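Local coordinates for protein 4-oxalmesaconate hydratase (Pseudomonas putida, PDB 5CGZ) that hydrates 4-carboxy-2-hydroxymuconate to 4-carboxy-4-hydroxy-2-oxoadipate, the third step of gallate breakdown, as a hexameric enzyme with one zinc ion per subunit, at residues E158-E163 and W196-R201. Numbering follows the deposited sequence.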
ATOM      1  N   GLU A 158       8.731 -17.845  -5.391  1.00 28.25           N
ATOM      2  CA  GLU A 158       7.268 -17.823  -5.336  1.00 26.08           C
ATOM      3  C   GLU A 158       6.678 -18.617  -4.166  1.00 29.10           C
ATOM      4  O   GLU A 158       6.944 -19.807  -4.018  1.00 28.92           O
ATOM      5  CB  GLU A 158       6.678 -18.347  -6.647  1.00 25.86           C
ATOM      6  CG  GLU A 158       5.132 -18.299  -6.654  1.00 27.21           C
ATOM      7  CD  GLU A 158       4.527 -18.412  -8.051  1.00 31.97           C
ATOM      8  OE1 GLU A 158       5.270 -18.300  -9.058  1.00 32.20           O
ATOM      9  OE2 GLU A 158       3.300 -18.606  -8.142  1.00 29.37           O
ATOM     10  N   PRO A 159       5.870 -17.954  -3.323  1.00 28.27           N
ATOM     11  CA  PRO A 159       5.185 -18.717  -2.267  1.00 28.12           C
ATOM     12  C   PRO A 159       3.975 -19.468  -2.816  1.00 31.99           C
ATOM     13  O   PRO A 159       3.537 -19.222  -3.950  1.00 28.84           O
ATOM     14  CB  PRO A 159       4.773 -17.646  -1.255  1.00 30.53           C
ATOM     15  CG  PRO A 159       4.781 -16.359  -1.993  1.00 31.03           C
ATOM     16  CD  PRO A 159       5.650 -16.504  -3.218  1.00 29.58           C
ATOM     17  N   HIS A 160       3.458 -20.396  -2.023  1.00 28.33           N
ATOM     18  CA  HIS A 160       2.366 -21.256  -2.459  1.00 31.78           C
ATOM     19  C   HIS A 160       1.136 -20.433  -2.837  1.00 36.48           C
ATOM     20  O   HIS A 160       0.462 -20.722  -3.837  1.00 34.39           O
ATOM     21  CB  HIS A 160       2.017 -22.263  -1.362  1.00 29.50           C
ATOM     22  CG  HIS A 160       1.155 -23.390  -1.833  1.00 37.19           C
ATOM     23  ND1 HIS A 160       1.596 -24.337  -2.734  1.00 37.70           N
ATOM     24  CD2 HIS A 160      -0.124 -23.728  -1.530  1.00 34.76           C
ATOM     25  CE1 HIS A 160       0.634 -25.214  -2.957  1.00 36.71           C
ATOM     26  NE2 HIS A 160      -0.421 -24.867  -2.239  1.00 38.91           N
ATOM     27  N   GLN A 161       0.858 -19.399  -2.046  1.00 26.43           N
ATOM     28  CA  GLN A 161      -0.277 -18.512  -2.315  1.00 28.03           C
ATOM     29  C   GLN A 161       0.204 -17.069  -2.463  1.00 28.45           C
ATOM     30  O   GLN A 161       0.181 -16.278  -1.505  1.00 30.53           O
ATOM     31  CB  GLN A 161      -1.320 -18.652  -1.208  1.00 29.63           C
ATOM     32  CG  GLN A 161      -1.922 -20.050  -1.214  1.00 30.13           C
ATOM     33  CD  GLN A 161      -3.056 -20.231  -0.225  1.00 32.92           C
ATOM     34  OE1 GLN A 161      -4.143 -19.659  -0.382  1.00 31.35           O
ATOM     35  NE2 GLN A 161      -2.812 -21.044   0.795  1.00 31.77           N
ATOM     36  N   PRO A 162       0.678 -16.730  -3.672  1.00 32.32           N
ATOM     37  CA  PRO A 162       1.416 -15.478  -3.874  1.00 26.01           C
ATOM     38  C   PRO A 162       0.606 -14.227  -3.507  1.00 30.55           C
ATOM     39  O   PRO A 162       1.142 -13.373  -2.800  1.00 27.99           O
ATOM     40  CB  PRO A 162       1.766 -15.502  -5.376  1.00 28.97           C
ATOM     41  CG  PRO A 162       0.931 -16.578  -5.987  1.00 30.22           C
ATOM     42  CD  PRO A 162       0.611 -17.559  -4.891  1.00 27.41           C
ATOM     43  N   GLU A 163      -0.644 -14.115  -3.953  1.00 25.91           N
ATOM     44  CA  GLU A 163      -1.414 -12.907  -3.643  1.00 26.97           C
ATOM     45  C   GLU A 163      -1.680 -12.763  -2.144  1.00 28.82           C
ATOM     46  O   GLU A 163      -1.639 -11.654  -1.629  1.00 29.85           O
ATOM     47  CB  GLU A 163      -2.744 -12.880  -4.395  1.00 27.81           C
ATOM     48  CG  GLU A 163      -2.619 -12.832  -5.907  1.00 27.39           C
ATOM     49  CD  GLU A 163      -2.649 -14.209  -6.554  1.00 31.01           C
ATOM     50  OE1 GLU A 163      -2.558 -15.236  -5.839  1.00 31.54           O
ATOM     51  OE2 GLU A 163      -2.763 -14.264  -7.792  1.00 32.26           O
ATOM     52  N   TRP A 196       3.804 -31.983  -7.055  1.00 39.46           N
ATOM     53  CA  TRP A 196       4.505 -32.087  -8.338  1.00 38.45           C
ATOM     54  C   TRP A 196       3.674 -31.391  -9.398  1.00 40.79           C
ATOM     55  O   TRP A 196       4.183 -30.604 -10.198  1.00 37.25           O
ATOM     56  CB  TRP A 196       4.727 -33.537  -8.782  1.00 38.59           C
ATOM     57  CG  TRP A 196       5.470 -34.432  -7.846  1.00 41.39           C
ATOM     58  CD1 TRP A 196       5.967 -34.121  -6.617  1.00 39.71           C
ATOM     59  CD2 TRP A 196       5.800 -35.807  -8.079  1.00 38.66           C
ATOM     60  NE1 TRP A 196       6.585 -35.224  -6.062  1.00 37.67           N
ATOM     61  CE2 TRP A 196       6.496 -36.269  -6.944  1.00 40.44           C
ATOM     62  CE3 TRP A 196       5.569 -36.695  -9.140  1.00 41.28           C
ATOM     63  CZ2 TRP A 196       6.966 -37.579  -6.836  1.00 43.32           C
ATOM     64  CZ3 TRP A 196       6.042 -37.998  -9.033  1.00 45.29           C
ATOM     65  CH2 TRP A 196       6.729 -38.425  -7.889  1.00 40.84           C
ATOM     66  N   GLU A 197       2.384 -31.712  -9.396  1.00 31.47           N
ATOM     67  CA  GLU A 197       1.438 -31.176 -10.367  1.00 38.46           C
ATOM     68  C   GLU A 197       1.202 -29.685 -10.168  1.00 34.23           C
ATOM     69  O   GLU A 197       1.122 -28.937 -11.135  1.00 37.25           O
ATOM     70  CB  GLU A 197       0.108 -31.927 -10.283  1.00 36.62           C
ATOM     71  CG  GLU A 197       0.189 -33.352 -10.789  1.00 46.48           C
ATOM     72  CD  GLU A 197      -0.794 -34.292 -10.098  1.00 58.03           C
ATOM     73  OE1 GLU A 197      -1.801 -33.815  -9.522  1.00 51.89           O
ATOM     74  OE2 GLU A 197      -0.549 -35.515 -10.129  1.00 56.52           O
ATOM     75  N   TYR A 198       1.089 -29.262  -8.911  1.00 33.29           N
ATOM     76  CA  TYR A 198       0.874 -27.856  -8.607  1.00 34.39           C
ATOM     77  C   TYR A 198       2.032 -27.010  -9.138  1.00 33.13           C
ATOM     78  O   TYR A 198       1.814 -25.988  -9.783  1.00 31.54           O
ATOM     79  CB  TYR A 198       0.715 -27.662  -7.102  1.00 27.34           C
ATOM     80  CG  TYR A 198       0.342 -26.261  -6.662  1.00 33.37           C
ATOM     81  CD1 TYR A 198       1.321 -25.310  -6.369  1.00 30.58           C
ATOM     82  CD2 TYR A 198      -0.995 -25.896  -6.505  1.00 30.61           C
ATOM     83  CE1 TYR A 198       0.974 -24.015  -5.941  1.00 32.05           C
ATOM     84  CE2 TYR A 198      -1.352 -24.615  -6.084  1.00 35.36           C
ATOM     85  CZ  TYR A 198      -0.368 -23.680  -5.798  1.00 39.30           C
ATOM     86  OH  TYR A 198      -0.740 -22.415  -5.373  1.00 35.75           O
ATOM     87  N   TYR A 199       3.267 -27.433  -8.883  1.00 32.14           N
ATOM     88  CA  TYR A 199       4.398 -26.587  -9.248  1.00 32.44           C
ATOM     89  C   TYR A 199       4.760 -26.729 -10.718  1.00 32.01           C
ATOM     90  O   TYR A 199       5.379 -25.835 -11.290  1.00 33.72           O
ATOM     91  CB  TYR A 199       5.585 -26.859  -8.314  1.00 33.92           C
ATOM     92  CG  TYR A 199       5.301 -26.149  -7.022  1.00 34.46           C
ATOM     93  CD1 TYR A 199       5.460 -24.771  -6.932  1.00 33.68           C
ATOM     94  CD2 TYR A 199       4.769 -26.823  -5.930  1.00 35.76           C
ATOM     95  CE1 TYR A 199       5.143 -24.089  -5.771  1.00 35.87           C
ATOM     96  CE2 TYR A 199       4.453 -26.147  -4.758  1.00 37.20           C
ATOM     97  CZ  TYR A 199       4.640 -24.778  -4.689  1.00 38.85           C
ATOM     98  OH  TYR A 199       4.327 -24.091  -3.542  1.00 38.18           O
ATOM     99  N   THR A 200       4.312 -27.810 -11.347  1.00 28.42           N
ATOM    100  CA  THR A 200       4.325 -27.876 -12.807  1.00 29.83           C
ATOM    101  C   THR A 200       3.383 -26.816 -13.386  1.00 32.42           C
ATOM    102  O   THR A 200       3.745 -26.076 -14.310  1.00 30.40           O
ATOM    103  CB  THR A 200       3.907 -29.272 -13.325  1.00 35.16           C
ATOM    104  OG1 THR A 200       4.845 -30.249 -12.855  1.00 36.69           O
ATOM    105  CG2 THR A 200       3.874 -29.295 -14.856  1.00 34.49           C
ATOM    106  N   ARG A 201       2.169 -26.738 -12.846  1.00 30.78           N
ATOM    107  CA  ARG A 201       1.225 -25.737 -13.332  1.00 31.58           C
ATOM    108  C   ARG A 201       1.759 -24.324 -13.074  1.00 30.69           C
ATOM    109  O   ARG A 201       1.610 -23.449 -13.928  1.00 31.83           O
ATOM    110  CB  ARG A 201      -0.161 -25.940 -12.704  1.00 32.11           C
ATOM    111  CG  ARG A 201      -0.888 -27.174 -13.282  1.00 34.12           C
ATOM    112  CD  ARG A 201      -2.340 -27.264 -12.858  1.00 29.90           C
ATOM    113  NE  ARG A 201      -2.483 -27.270 -11.407  1.00 33.57           N
ATOM    114  CZ  ARG A 201      -2.683 -28.356 -10.667  1.00 33.80           C
ATOM    115  NH1 ARG A 201      -2.773 -29.557 -11.235  1.00 37.32           N
ATOM    116  NH2 ARG A 201      -2.800 -28.236  -9.351  1.00 30.07           N
TER
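Two groups grip the phenol oxygen of Tyr199: the imidazole of His160 and the guanidinium of Arg17. His160 ND1 lies 2.9 Å from Tyr199 OH in a nearly straight bond (164°), with the oxygen at the edge of the imidazole near its plane, while the two rings themselves meet obliquely. Arg17 NH1 also bonds to the carbonyl of Glu158, tying the loop to the same tyrosine. The neighbouring Tyr198 takes hold of His160 at a different point, its OH donating to His160 O at 2.6 Å. Gln209 of a neighbouring subunit bonds to that hydroxyl as well, so this end of the contact reaches the subunit interface.

The imidazole and the Tyr198 ring form an offset stack, with centroids 4.1 Å apart and planes at 26°. His160 CE1 sits over the face of the phenol, displaced from its centre toward Tyr198 CE1, 3.2 Å away. Together with Tyr199 they make an aromatic cluster that fastens the loop after strand 154-157 of the Rossmann-like sheet to helix 193-212. The cluster lies close to the zinc site: Tyr199's side chain is about 8 Å from the zinc ion bound by His10, Asp13, Glu44 and His123, and that of His160 is about 7 Å from that of His123.

Although adjacent on the helix, the two tyrosines leave it with different first torsions. Tyr198 holds CG opposite its own amide nitrogen (chi1 -174°), which brings its ring to the imidazole face, whereas Tyr199 CG lies beside its nitrogen, carrying the hydroxyl to the imidazole edge; Tyr198 CD1 sits over the centre of the Tyr199 ring. A leucine in place of Tyr198 would probably leave His160 O without its hydroxyl donor and the imidazole face without its stacking partner. Trp16 packs against Tyr199.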